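Local coordinates for uncharacterized protein (Pseudomonas aeruginosa, PDB 5BR9) that probably takes part, as a TsaB-type protein, in making the threonylcarbamoyladenosine modification of tRNA, at residues I82-V87 with L219-R224; L13-S18 with P49-L54; D66-G71 with G89-L94; A105-R110 with A122-R127; Y112-A117 with A190-H195. All coordinates share one frame; numbering follows the deposited sequence.

How the contacts relate
From the N terminus, contact 2 closes first. It sets helix 43-58 on strand 12-16. Contact 3 then opens at strand 67-71, and contact 1 opens on helix 77-94 before the same helix closes contact 3. Contacts 1 and 3 therefore cross. Contacts 4 and 5 both open on helix 103-115 and also cross: contact 4 closes at strand 119-125, contact 5 at the loop 190-195. Both fall within the long loop that contact 1 completes near the C terminus. Contacts 2 and 3 lie within the first mixed sheet and its helices; contact 1 ties the C-terminal segment to helix 77-94. Contacts 4 and 5 join the helix between the two sheets to parts of the second half.

Contact 1 (I82-V87 with L219-R224); sequences IAIGVV and LPVYLR
I84 points its side chain from helix 77-94 into a row of three apolar residues, L219, V221 and L223, on the C-terminal tail. Its CG1 branch sits beside the backbone N (chi1 -70°). The chain stays extended beyond CG1, which carries CD1 out toward the tail. There it meets two methyl groups. V221 CG1 approaches CD1 of I84 tip to tip at 3.8 Å. CD1 of L223 also comes end-on, 3.9 Å from the same I84 CD1. The two tail methyls, V221 CG1 and L223 CD1, stand 4.8 Å from each other, so the end of I84 rests against both. The other branch of I84 behaves differently. Its CG2 touches CD2 of L219 at 4.1 Å, and these two side chains run past one another in opposite directions. No hydrogen bond crosses between the segments, and the contact is entirely apolar. The tail is not a regular strand, but alternate residues still face the helix. P220 centres an inverse gamma turn, in which V221 N bonds to L219 O at 2.7 Å. This turn separates L219 from V221. About 139 Å² is buried, summed over both sides. F70 of strand 67-71 lies next to both I84 and V221. The tail continues this cover along the edge of the sheet: L219 packs on V98 and V221 on A100, both of strand 98-101. I84 also meets I82 of the second subunit, so helix 77-94 lies between its own sheet, the tail and the partner chain.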
# COMPACT_ATOMS: atom_id res chain seq x y z
N ILE A 82 2.38 -2.69 1.19
CA ILE A 82 1.27 -2.70 2.13
C ILE A 82 1.63 -1.96 3.42
O ILE A 82 0.87 -1.10 3.88
CB ILE A 82 0.82 -4.14 2.42
CG1 ILE A 82 0.18 -4.77 1.18
CG2 ILE A 82 -0.14 -4.19 3.60
CD1 ILE A 82 0.23 -6.30 1.20
N ALA A 83 2.77 -2.30 4.01
CA ALA A 83 3.21 -1.61 5.22
C ALA A 83 3.28 -0.11 4.98
O ALA A 83 2.76 0.67 5.78
CB ALA A 83 4.57 -2.15 5.71
N ILE A 84 3.90 0.29 3.87
CA ILE A 84 4.07 1.71 3.58
C ILE A 84 2.72 2.46 3.58
O ILE A 84 2.56 3.46 4.31
CB ILE A 84 4.80 1.91 2.25
CG1 ILE A 84 6.26 1.49 2.40
CG2 ILE A 84 4.71 3.35 1.80
CD1 ILE A 84 7.05 1.45 1.11
N GLY A 85 1.76 1.97 2.80
CA GLY A 85 0.45 2.60 2.72
C GLY A 85 -0.32 2.67 4.02
O GLY A 85 -0.82 3.73 4.43
N VAL A 86 -0.42 1.53 4.69
CA VAL A 86 -1.18 1.47 5.93
C VAL A 86 -0.59 2.39 6.99
O VAL A 86 -1.31 3.15 7.65
CB VAL A 86 -1.27 0.01 6.42
CG1 VAL A 86 -1.87 -0.06 7.83
CG2 VAL A 86 -2.09 -0.83 5.43
N VAL A 87 0.73 2.36 7.14
CA VAL A 87 1.39 3.19 8.14
C VAL A 87 1.15 4.68 7.82
O VAL A 87 0.81 5.47 8.70
CB VAL A 87 2.89 2.85 8.23
CG1 VAL A 87 3.63 3.89 9.01
CG2 VAL A 87 3.07 1.49 8.88
N LEU A 219 8.98 10.36 1.67
CA LEU A 219 9.41 9.26 2.50
C LEU A 219 10.79 8.77 2.09
O LEU A 219 11.03 8.50 0.90
CB LEU A 219 8.40 8.12 2.41
CG LEU A 219 8.09 7.26 3.62
CD1 LEU A 219 8.05 8.11 4.88
CD2 LEU A 219 6.75 6.60 3.36
N PRO A 220 11.71 8.63 3.07
CA PRO A 220 13.06 8.12 2.82
C PRO A 220 13.03 6.60 2.63
O PRO A 220 13.73 5.85 3.30
CB PRO A 220 13.83 8.53 4.07
CG PRO A 220 12.78 8.50 5.16
CD PRO A 220 11.51 8.98 4.50
N VAL A 221 12.17 6.16 1.72
CA VAL A 221 12.06 4.77 1.32
C VAL A 221 12.17 4.78 -0.19
O VAL A 221 11.41 5.48 -0.86
CB VAL A 221 10.73 4.13 1.81
CG1 VAL A 221 10.63 2.67 1.37
CG2 VAL A 221 10.61 4.25 3.32
N TYR A 222 13.12 4.04 -0.73
CA TYR A 222 13.41 4.11 -2.15
C TYR A 222 13.37 2.74 -2.81
O TYR A 222 14.39 2.06 -2.90
CB TYR A 222 14.78 4.74 -2.38
CG TYR A 222 15.07 5.96 -1.53
CD1 TYR A 222 14.26 7.08 -1.58
CD2 TYR A 222 16.18 5.99 -0.70
CE1 TYR A 222 14.54 8.20 -0.82
CE2 TYR A 222 16.47 7.10 0.07
CZ TYR A 222 15.65 8.21 0.01
OH TYR A 222 15.93 9.32 0.78
N LEU A 223 12.18 2.35 -3.28
CA LEU A 223 12.00 1.05 -3.92
C LEU A 223 12.28 1.11 -5.42
O LEU A 223 11.97 2.09 -6.09
CB LEU A 223 10.57 0.54 -3.66
CG LEU A 223 10.17 0.32 -2.20
CD1 LEU A 223 8.71 -0.08 -2.10
CD2 LEU A 223 11.05 -0.72 -1.51
N ARG A 224 12.89 0.05 -5.94
CA ARG A 224 13.30 -0.02 -7.35
C ARG A 224 12.11 -0.23 -8.28
O ARG A 224 11.47 -1.28 -8.28
CB ARG A 224 14.32 -1.15 -7.55

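Contact 2 (L13-S18 with P49-L54); sequences LALDTS and PMVRDL
V51 is the bump that helix 43-58 presents to strand 12-16, and L13 and L15 form the hollow that receives it. CG1 of V51 meets L13 CD2 at 4.1 Å, while V51 CG2 leans more loosely on L15 CD2 at 4.5 Å. The two valine methyls thus spread over two leucines that face the helix from the same side of the strand. L13 is forked in turn. With CG anti to the backbone N (chi1 180°), its two methyls split between helix residues: CD2 goes to V51, and CD1 to CD2 of L54 at 4.4 Å. The side chains of L13 and V51 cross at about a right angle. The segment axes pass 10.5 Å apart, with 149° between their N-to-C directions. Nothing polar links the two segments. At the end of the strand, D16 OD2 accepts from both N and OG of S18, the first bond making an Asx turn. L15 also touches A83 and V87 of helix 77-94, and V51 meets F92 of the second subunit. The mixed sheet, with strand order 3-2-1-4-5 and this helix packed against it, is consistent with the ribonuclease H-like core of the actin-like ATPase (ASKHA) fold.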
# COMPACT_ATOMS: atom_id res chain seq x y z
N LEU A 13 4.36 2.21 18.16
CA LEU A 13 3.76 1.08 17.46
C LEU A 13 4.70 0.65 16.33
O LEU A 13 5.21 1.50 15.57
CB LEU A 13 2.36 1.45 16.91
CG LEU A 13 1.56 0.39 16.15
CD1 LEU A 13 1.21 -0.77 17.09
CD2 LEU A 13 0.30 0.98 15.50
N ALA A 14 4.93 -0.65 16.22
CA ALA A 14 5.83 -1.19 15.21
C ALA A 14 5.15 -2.31 14.43
O ALA A 14 4.39 -3.08 15.00
CB ALA A 14 7.11 -1.70 15.84
N LEU A 15 5.37 -2.34 13.13
CA LEU A 15 4.84 -3.43 12.32
C LEU A 15 5.78 -3.83 11.17
O LEU A 15 6.49 -2.99 10.60
CB LEU A 15 3.45 -3.09 11.81
CG LEU A 15 3.20 -1.93 10.89
CD1 LEU A 15 3.47 -2.37 9.46
CD2 LEU A 15 1.73 -1.52 11.10
N ASP A 16 5.80 -5.12 10.85
CA ASP A 16 6.59 -5.58 9.74
C ASP A 16 5.83 -6.62 8.90
O ASP A 16 5.30 -7.59 9.42
CB ASP A 16 7.91 -6.16 10.22
CG ASP A 16 8.93 -6.27 9.10
OD1 ASP A 16 9.74 -5.33 8.96
OD2 ASP A 16 8.90 -7.25 8.34
N THR A 17 5.81 -6.39 7.59
CA THR A 17 5.15 -7.27 6.64
C THR A 17 6.02 -7.54 5.43
O THR A 17 5.52 -7.86 4.36
CB THR A 17 3.82 -6.65 6.14
OG1 THR A 17 4.10 -5.35 5.59
CG2 THR A 17 2.83 -6.50 7.26
N SER A 18 7.33 -7.42 5.62
CA SER A 18 8.27 -7.54 4.50
C SER A 18 8.49 -8.99 4.07
O SER A 18 9.12 -9.26 3.04
CB SER A 18 9.61 -6.88 4.87
OG SER A 18 10.27 -7.59 5.91
N PRO A 49 -6.11 -6.38 11.93
CA PRO A 49 -6.61 -7.07 13.13
C PRO A 49 -5.50 -7.41 14.14
O PRO A 49 -5.76 -7.42 15.35
CB PRO A 49 -7.27 -8.34 12.57
CG PRO A 49 -7.63 -7.99 11.15
CD PRO A 49 -6.55 -7.04 10.68
N MET A 50 -4.29 -7.70 13.67
CA MET A 50 -3.20 -7.96 14.61
C MET A 50 -2.94 -6.72 15.46
O MET A 50 -2.67 -6.82 16.66
CB MET A 50 -1.94 -8.39 13.89
CG MET A 50 -1.94 -9.86 13.48
SD MET A 50 -0.37 -10.40 12.76
CE MET A 50 0.73 -9.92 14.07
N VAL A 51 -3.04 -5.55 14.83
CA VAL A 51 -2.83 -4.28 15.52
C VAL A 51 -3.92 -4.03 16.55
O VAL A 51 -3.63 -3.67 17.70
CB VAL A 51 -2.75 -3.12 14.52
CG1 VAL A 51 -2.77 -1.77 15.26
CG2 VAL A 51 -1.46 -3.25 13.69
N ARG A 52 -5.18 -4.23 16.14
CA ARG A 52 -6.30 -4.03 17.05
C ARG A 52 -6.12 -4.93 18.28
O ARG A 52 -6.24 -4.46 19.41
CB ARG A 52 -7.63 -4.32 16.32
CG ARG A 52 -8.91 -4.31 17.17
CD ARG A 52 -9.02 -3.10 18.12
NE ARG A 52 -8.78 -1.81 17.48
CZ ARG A 52 -8.48 -0.71 18.16
NH1 ARG A 52 -8.39 -0.78 19.48
NH2 ARG A 52 -8.26 0.44 17.54
N ASP A 53 -5.81 -6.20 18.04
CA ASP A 53 -5.64 -7.17 19.13
C ASP A 53 -4.51 -6.79 20.08
O ASP A 53 -4.64 -6.95 21.29
CB ASP A 53 -5.38 -8.57 18.57
CG ASP A 53 -6.62 -9.21 17.95
OD1 ASP A 53 -7.74 -8.64 18.07
OD2 ASP A 53 -6.47 -10.28 17.32
N LEU A 54 -3.41 -6.32 19.52
CA LEU A 54 -2.25 -5.95 20.31
C LEU A 54 -2.59 -4.75 21.20
O LEU A 54 -2.35 -4.76 22.42
CB LEU A 54 -1.06 -5.61 19.42
CG LEU A 54 0.25 -5.26 20.13
CD1 LEU A 54 0.83 -6.49 20.80
CD2 LEU A 54 1.27 -4.66 19.17

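Contact 3 (D66-G71 with G89-L94); sequences DAIAFG and GLAFAL
I68 sends one methyl, CD1, against the last turns of helix 77-94. The apolar contacts all run through it. CD1 touches L90 CB at 3.6 Å, where the two side chains cross at about a right angle. It also meets A91 CB and, farther along the helix, L94 CD1, each at 4.2 Å. A chi1 of -52° swings the CG1 branch away from the carbonyl carbon. The branch is extended beyond, which drops CD1 in among these three residues. A91 has only a methyl, so the backbones come close here: the CA atoms of I68 and A91 are 6.9 Å apart. One contact is with the main chain itself, for I68 CD1 lies 3.9 Å from A91 N. This is van der Waals packing, and no hydrogen bond joins the segments.

Strand 67-71, helix 77-94 and strand 98-101 form a beta-alpha-beta unit. The helix returns almost antiparallel to the first strand, at 172°, with the segment axes 9.0 Å apart. I68 lies near the start of the first strand and fills the layer between the sheet and the last turns of the helix.

The hydrogen bonds of strand 67-71 go to its neighbours in the sheet. A69 N bonds to L13 O on one flank, and I68 pairs with P97 and L99 on the other. At the start of the segment, D66 OD2 accepts from T11 N. V87, one turn before A91, packs on CG2 of I68, the branch not used by L90. The second subunit lies against L90, F92 and A93, with its own A93 meeting A93 here.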
# COMPACT_ATOMS: atom_id res chain seq x y z
N ASP A 66 2.62 7.58 19.87
CA ASP A 66 3.39 8.78 19.56
C ASP A 66 3.98 8.78 18.15
O ASP A 66 4.14 9.84 17.53
CB ASP A 66 4.51 8.93 20.60
CG ASP A 66 3.98 9.15 22.01
OD1 ASP A 66 2.98 9.88 22.15
OD2 ASP A 66 4.56 8.61 22.98
N ALA A 67 4.30 7.59 17.65
CA ALA A 67 4.90 7.44 16.33
C ALA A 67 4.73 6.00 15.86
O ALA A 67 4.55 5.08 16.67
CB ALA A 67 6.37 7.85 16.35
N ILE A 68 4.78 5.80 14.54
CA ILE A 68 4.60 4.46 13.97
C ILE A 68 5.83 4.07 13.17
O ILE A 68 6.25 4.80 12.28
CB ILE A 68 3.35 4.38 13.09
CG1 ILE A 68 2.13 4.91 13.84
CG2 ILE A 68 3.12 2.95 12.66
CD1 ILE A 68 0.90 5.07 12.99
N ALA A 69 6.42 2.93 13.53
CA ALA A 69 7.59 2.41 12.85
C ALA A 69 7.24 1.22 11.97
O ALA A 69 6.36 0.44 12.31
CB ALA A 69 8.65 2.03 13.86
N PHE A 70 7.96 1.07 10.86
CA PHE A 70 7.73 -0.07 9.98
C PHE A 70 9.02 -0.49 9.26
O PHE A 70 9.90 0.35 9.05
CB PHE A 70 6.65 0.25 8.93
CG PHE A 70 7.06 1.30 7.95
CD1 PHE A 70 7.49 0.95 6.67
CD2 PHE A 70 7.01 2.64 8.29
CE1 PHE A 70 7.88 1.92 5.76
CE2 PHE A 70 7.39 3.62 7.38
CZ PHE A 70 7.82 3.27 6.13
N GLY A 71 9.12 -1.76 8.88
CA GLY A 71 10.21 -2.21 8.06
C GLY A 71 10.02 -1.74 6.62
O GLY A 71 9.03 -2.09 5.98
N GLY A 89 -1.37 5.97 6.13
CA GLY A 89 -2.77 6.25 6.41
C GLY A 89 -3.04 6.43 7.90
O GLY A 89 -3.71 7.38 8.32
N LEU A 90 -2.50 5.51 8.70
CA LEU A 90 -2.65 5.54 10.15
C LEU A 90 -2.09 6.86 10.65
O LEU A 90 -2.75 7.58 11.41
CB LEU A 90 -1.91 4.37 10.81
CG LEU A 90 -2.44 2.95 10.67
CD1 LEU A 90 -1.48 2.01 11.34
CD2 LEU A 90 -3.83 2.80 11.29
N ALA A 91 -0.89 7.18 10.18
CA ALA A 91 -0.14 8.31 10.68
C ALA A 91 -0.76 9.63 10.27
O ALA A 91 -0.76 10.58 11.05
CB ALA A 91 1.30 8.23 10.20
N PHE A 92 -1.31 9.69 9.07
CA PHE A 92 -1.98 10.90 8.58
C PHE A 92 -3.23 11.20 9.42
O PHE A 92 -3.54 12.36 9.73
CB PHE A 92 -2.33 10.75 7.12
CG PHE A 92 -3.00 11.95 6.50
CD1 PHE A 92 -2.25 12.95 5.91
CD2 PHE A 92 -4.37 12.05 6.47
CE1 PHE A 92 -2.85 14.03 5.30
CE2 PHE A 92 -4.99 13.13 5.88
CZ PHE A 92 -4.23 14.12 5.29
N ALA A 93 -3.98 10.15 9.73
CA ALA A 93 -5.21 10.30 10.49
C ALA A 93 -4.94 10.69 11.94
O ALA A 93 -5.67 11.50 12.50
CB ALA A 93 -6.02 9.03 10.42
N LEU A 94 -3.89 10.12 12.55
CA LEU A 94 -3.56 10.42 13.95
C LEU A 94 -2.82 11.75 14.04
O LEU A 94 -2.85 12.41 15.08
CB LEU A 94 -2.70 9.31 14.59
CG LEU A 94 -3.28 7.91 14.79
CD1 LEU A 94 -2.19 6.92 15.19
CD2 LEU A 94 -4.45 7.89 15.82

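Contact 4 (A105-R110 with A122-R127); sequences AILAQR and AAIDAR
L107 and I124 are brought together by similar torsions. In L107, CG lies opposite the carbonyl carbon (chi1 -83°) and CD1 continues the extended chain, away from the helix. In I124, CG1 takes the same place on its own residue (chi1 -66°), and CD1 again extends the branch. The side chains cross obliquely. L107 CD1 rests against I124 CG1 at 3.6 Å and against I124 CD1 at 3.9 Å. It thus lies along the outer part of the isoleucine rather than meeting a single methyl. On the other side of the intervening A123, the same L107 CD1 touches A122 CB at 4.2 Å. A122 and I124 face the helix, and A123 turns its methyl away, toward W133 and W175. The oxygen of A123 still borders the contact, 4.4 Å from L107 CD1. No hydrogen bond crosses.

The four touching residues are buried. The axes of helix 105-110 and strand 122-125 approach to 8.1 Å, with 128° between their directions. L104, one turn before L107, also packs on A122 and I124, so the strand meets two successive turns of the helix. The other methyl of L107, CD2, lies against the backbone of the loop at L192 and L193.

Strand 119-125 is the central strand of the second mixed sheet, which repeats the strand order of the first. A helix leading from one sheet and packing on the other is consistent with the two-domain actin-like ATPase (ASKHA) fold.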
# COMPACT_ATOMS: atom_id res chain seq x y z
N ALA A 105 18.74 -4.09 9.19
CA ALA A 105 18.98 -3.69 10.59
C ALA A 105 18.12 -4.52 11.53
O ALA A 105 18.61 -5.00 12.56
CB ALA A 105 18.72 -2.19 10.80
N ILE A 106 16.86 -4.72 11.17
CA ILE A 106 15.97 -5.46 12.06
C ILE A 106 16.50 -6.88 12.28
O ILE A 106 16.52 -7.39 13.42
CB ILE A 106 14.53 -5.48 11.53
CG1 ILE A 106 13.99 -4.05 11.45
CG2 ILE A 106 13.66 -6.32 12.42
CD1 ILE A 106 12.72 -3.94 10.63
N LEU A 107 16.93 -7.52 11.20
CA LEU A 107 17.57 -8.84 11.27
C LEU A 107 18.79 -8.82 12.20
O LEU A 107 19.02 -9.76 12.93
CB LEU A 107 18.06 -9.27 9.90
CG LEU A 107 17.12 -9.93 8.92
CD1 LEU A 107 17.96 -10.28 7.67
CD2 LEU A 107 16.51 -11.16 9.56
N ALA A 108 19.60 -7.78 12.08
CA ALA A 108 20.81 -7.64 12.86
C ALA A 108 20.44 -7.52 14.33
O ALA A 108 21.01 -8.21 15.17
CB ALA A 108 21.61 -6.44 12.40
N GLN A 109 19.46 -6.67 14.62
CA GLN A 109 19.02 -6.46 15.99
C GLN A 109 18.46 -7.77 16.54
O GLN A 109 18.70 -8.11 17.71
CB GLN A 109 17.97 -5.35 16.09
CG GLN A 109 17.75 -4.87 17.52
CD GLN A 109 18.92 -4.05 18.02
OE1 GLN A 109 19.59 -3.39 17.23
NE2 GLN A 109 19.17 -4.09 19.32
N ARG A 110 17.72 -8.50 15.71
CA ARG A 110 17.19 -9.79 16.16
C ARG A 110 18.29 -10.80 16.45
O ARG A 110 18.24 -11.51 17.46
CB ARG A 110 16.22 -10.38 15.13
CG ARG A 110 15.69 -11.74 15.56
CD ARG A 110 14.50 -12.16 14.75
NE ARG A 110 13.90 -13.38 15.29
CZ ARG A 110 12.88 -14.03 14.73
NH1 ARG A 110 12.33 -13.57 13.61
NH2 ARG A 110 12.41 -15.13 15.30
N ALA A 122 23.96 -9.02 7.64
CA ALA A 122 22.60 -9.34 7.25
C ALA A 122 22.50 -9.47 5.74
O ALA A 122 23.01 -8.63 5.00
CB ALA A 122 21.65 -8.30 7.78
N ALA A 123 21.86 -10.53 5.28
CA ALA A 123 21.67 -10.75 3.85
C ALA A 123 20.27 -11.27 3.61
O ALA A 123 19.86 -12.27 4.19
CB ALA A 123 22.72 -11.75 3.29
N ILE A 124 19.55 -10.57 2.73
CA ILE A 124 18.19 -10.92 2.35
C ILE A 124 18.16 -11.20 0.86
O ILE A 124 18.66 -10.40 0.06
CB ILE A 124 17.19 -9.79 2.73
CG1 ILE A 124 17.11 -9.64 4.26
CG2 ILE A 124 15.83 -10.05 2.11
CD1 ILE A 124 16.29 -8.44 4.72
N ASP A 125 17.54 -12.30 0.49
CA ASP A 125 17.48 -12.70 -0.90
C ASP A 125 16.80 -11.60 -1.70
O ASP A 125 15.79 -11.07 -1.28
CB ASP A 125 16.71 -14.00 -1.09
CG ASP A 125 16.88 -14.57 -2.48
OD1 ASP A 125 16.07 -15.41 -2.91
OD2 ASP A 125 17.82 -14.14 -3.17
N ALA A 126 17.41 -11.22 -2.82
CA ALA A 126 16.81 -10.27 -3.74
C ALA A 126 16.42 -11.03 -4.99
O ALA A 126 16.77 -12.21 -5.15
CB ALA A 126 17.77 -9.13 -4.08
N ARG A 127 15.70 -10.39 -5.88
CA ARG A 127 15.39 -11.04 -7.15
C ARG A 127 16.67 -11.14 -8.00
O ARG A 127 17.64 -10.40 -7.78
CB ARG A 127 14.30 -10.28 -7.89

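Contact 5 (Y112-A117 with A190-H195); sequences YREQGA and ASLLPH
R113 and E114, in the last turn of helix 103-115, face an irregular loop that runs through L192 to H195, with the CA atoms of E114 and L192 10.5 Å apart. The helix leaves helical geometry at G116, which has positive phi. The loop ends at H195, the N-cap of helix 196-208, so this is where the start of one helix meets the end of another. The H195 side chain caps that helix: its ND1 accepts from E197 N.

R113 NH2 lies over one face of the H195 ring, 4.4 Å from CG. The guanidinium is steeply inclined to the ring, so the two do not stack flat. R113 is exposed and H195 buried, so the arginine covers the ring from the outer side. Within the helix, R113 NH2 and E114 OE2 form only a long salt bridge, at 3.7 Å. Both residues have stronger partners: R113 NE makes a salt bridge with OD1 of D198, and E114 OE2 makes one with R110 NE. The charges of R110 and R113 beside E114 would be expected to favour its ionised form.

No hydrogen bond crosses between the segments, and the buried surface is small, 104 Å² over both sides. E114 and L192 slide past one another in opposite directions. The glutamate chain is extended beyond CG, which carries the carboxylate out to the loop. L192 is buried and turns CD1 to the glutamate. E114 OE1 comes 3.8 Å from L192 CD1, a contact of a carboxylate oxygen with a methyl group.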
# COMPACT_ATOMS: atom_id res chain seq x y z
N TYR A 112 21.28 -10.14 17.29
CA TYR A 112 21.91 -9.69 18.50
C TYR A 112 21.12 -10.16 19.73
O TYR A 112 21.69 -10.74 20.65
CB TYR A 112 22.05 -8.17 18.51
CG TYR A 112 22.39 -7.65 19.89
CD1 TYR A 112 23.61 -7.96 20.48
CD2 TYR A 112 21.47 -6.90 20.62
CE1 TYR A 112 23.93 -7.51 21.76
CE2 TYR A 112 21.77 -6.44 21.92
CZ TYR A 112 23.01 -6.75 22.47
OH TYR A 112 23.33 -6.31 23.73
N ARG A 113 19.81 -9.92 19.72
CA ARG A 113 18.98 -10.30 20.85
C ARG A 113 18.97 -11.81 21.09
O ARG A 113 19.01 -12.27 22.24
CB ARG A 113 17.54 -9.80 20.66
CG ARG A 113 16.58 -10.23 21.76
CD ARG A 113 15.20 -9.63 21.56
NE ARG A 113 14.62 -9.94 20.25
CZ ARG A 113 14.01 -11.08 19.96
NH1 ARG A 113 13.90 -12.03 20.88
NH2 ARG A 113 13.49 -11.28 18.75
N GLU A 114 18.94 -12.59 20.01
CA GLU A 114 18.78 -14.03 20.14
C GLU A 114 20.09 -14.83 20.27
O GLU A 114 20.13 -15.83 20.97
CB GLU A 114 17.98 -14.56 18.95
CG GLU A 114 16.51 -14.24 18.97
CD GLU A 114 15.74 -14.90 17.81
OE1 GLU A 114 16.33 -15.72 17.08
OE2 GLU A 114 14.53 -14.63 17.67
N GLN A 115 21.14 -14.40 19.58
CA GLN A 115 22.41 -15.14 19.54
C GLN A 115 23.49 -14.44 20.34
O GLN A 115 24.55 -15.01 20.57
CB GLN A 115 22.92 -15.30 18.11
CG GLN A 115 21.96 -15.94 17.15
CD GLN A 115 21.53 -17.31 17.59
OE1 GLN A 115 22.31 -18.05 18.19
NE2 GLN A 115 20.29 -17.66 17.31
N GLY A 116 23.23 -13.19 20.71
CA GLY A 116 24.22 -12.34 21.36
C GLY A 116 25.31 -11.83 20.44
O GLY A 116 26.29 -11.26 20.90
N ALA A 117 25.14 -12.00 19.13
CA ALA A 117 26.15 -11.57 18.15
C ALA A 117 26.20 -10.05 18.04
O ALA A 117 25.19 -9.40 17.81
CB ALA A 117 25.89 -12.18 16.80
N ALA A 190 20.23 -18.96 7.95
CA ALA A 190 19.69 -18.53 6.67
C ALA A 190 18.14 -18.48 6.68
O ALA A 190 17.52 -18.09 5.69
CB ALA A 190 20.19 -19.44 5.57
N SER A 191 17.51 -18.86 7.78
CA SER A 191 16.05 -18.81 7.81
C SER A 191 15.51 -17.69 8.72
O SER A 191 14.30 -17.51 8.85
CB SER A 191 15.49 -20.16 8.24
OG SER A 191 15.59 -20.31 9.64
N LEU A 192 16.40 -16.93 9.34
CA LEU A 192 15.97 -15.83 10.21
C LEU A 192 15.28 -14.70 9.46
O LEU A 192 15.77 -14.22 8.42
CB LEU A 192 17.16 -15.26 10.99
CG LEU A 192 16.74 -14.44 12.22
CD1 LEU A 192 16.20 -15.37 13.34
CD2 LEU A 192 17.90 -13.57 12.69
N LEU A 193 14.16 -14.25 10.01
CA LEU A 193 13.30 -13.24 9.42
C LEU A 193 13.20 -12.02 10.36
O LEU A 193 13.54 -12.12 11.53
CB LEU A 193 11.91 -13.84 9.14
CG LEU A 193 11.84 -15.02 8.15
CD1 LEU A 193 10.40 -15.48 7.95
CD2 LEU A 193 12.48 -14.64 6.80
N PRO A 194 12.78 -10.86 9.83
CA PRO A 194 12.52 -9.67 10.65
C PRO A 194 11.43 -9.92 11.69
O PRO A 194 10.54 -10.70 11.44
CB PRO A 194 12.07 -8.63 9.63
CG PRO A 194 12.69 -9.05 8.37
CD PRO A 194 12.66 -10.55 8.39
N HIS A 195 11.51 -9.25 12.83
CA HIS A 195 10.55 -9.41 13.91
C HIS A 195 10.22 -8.00 14.45
O HIS A 195 11.12 -7.21 14.74
CB HIS A 195 11.13 -10.32 14.97
CG HIS A 195 10.15 -10.85 15.95
ND1 HIS A 195 9.36 -10.04 16.74
CD2 HIS A 195 9.87 -12.13 16.32
CE1 HIS A 195 8.60 -10.79 17.52
NE2 HIS A 195 8.90 -12.06 17.30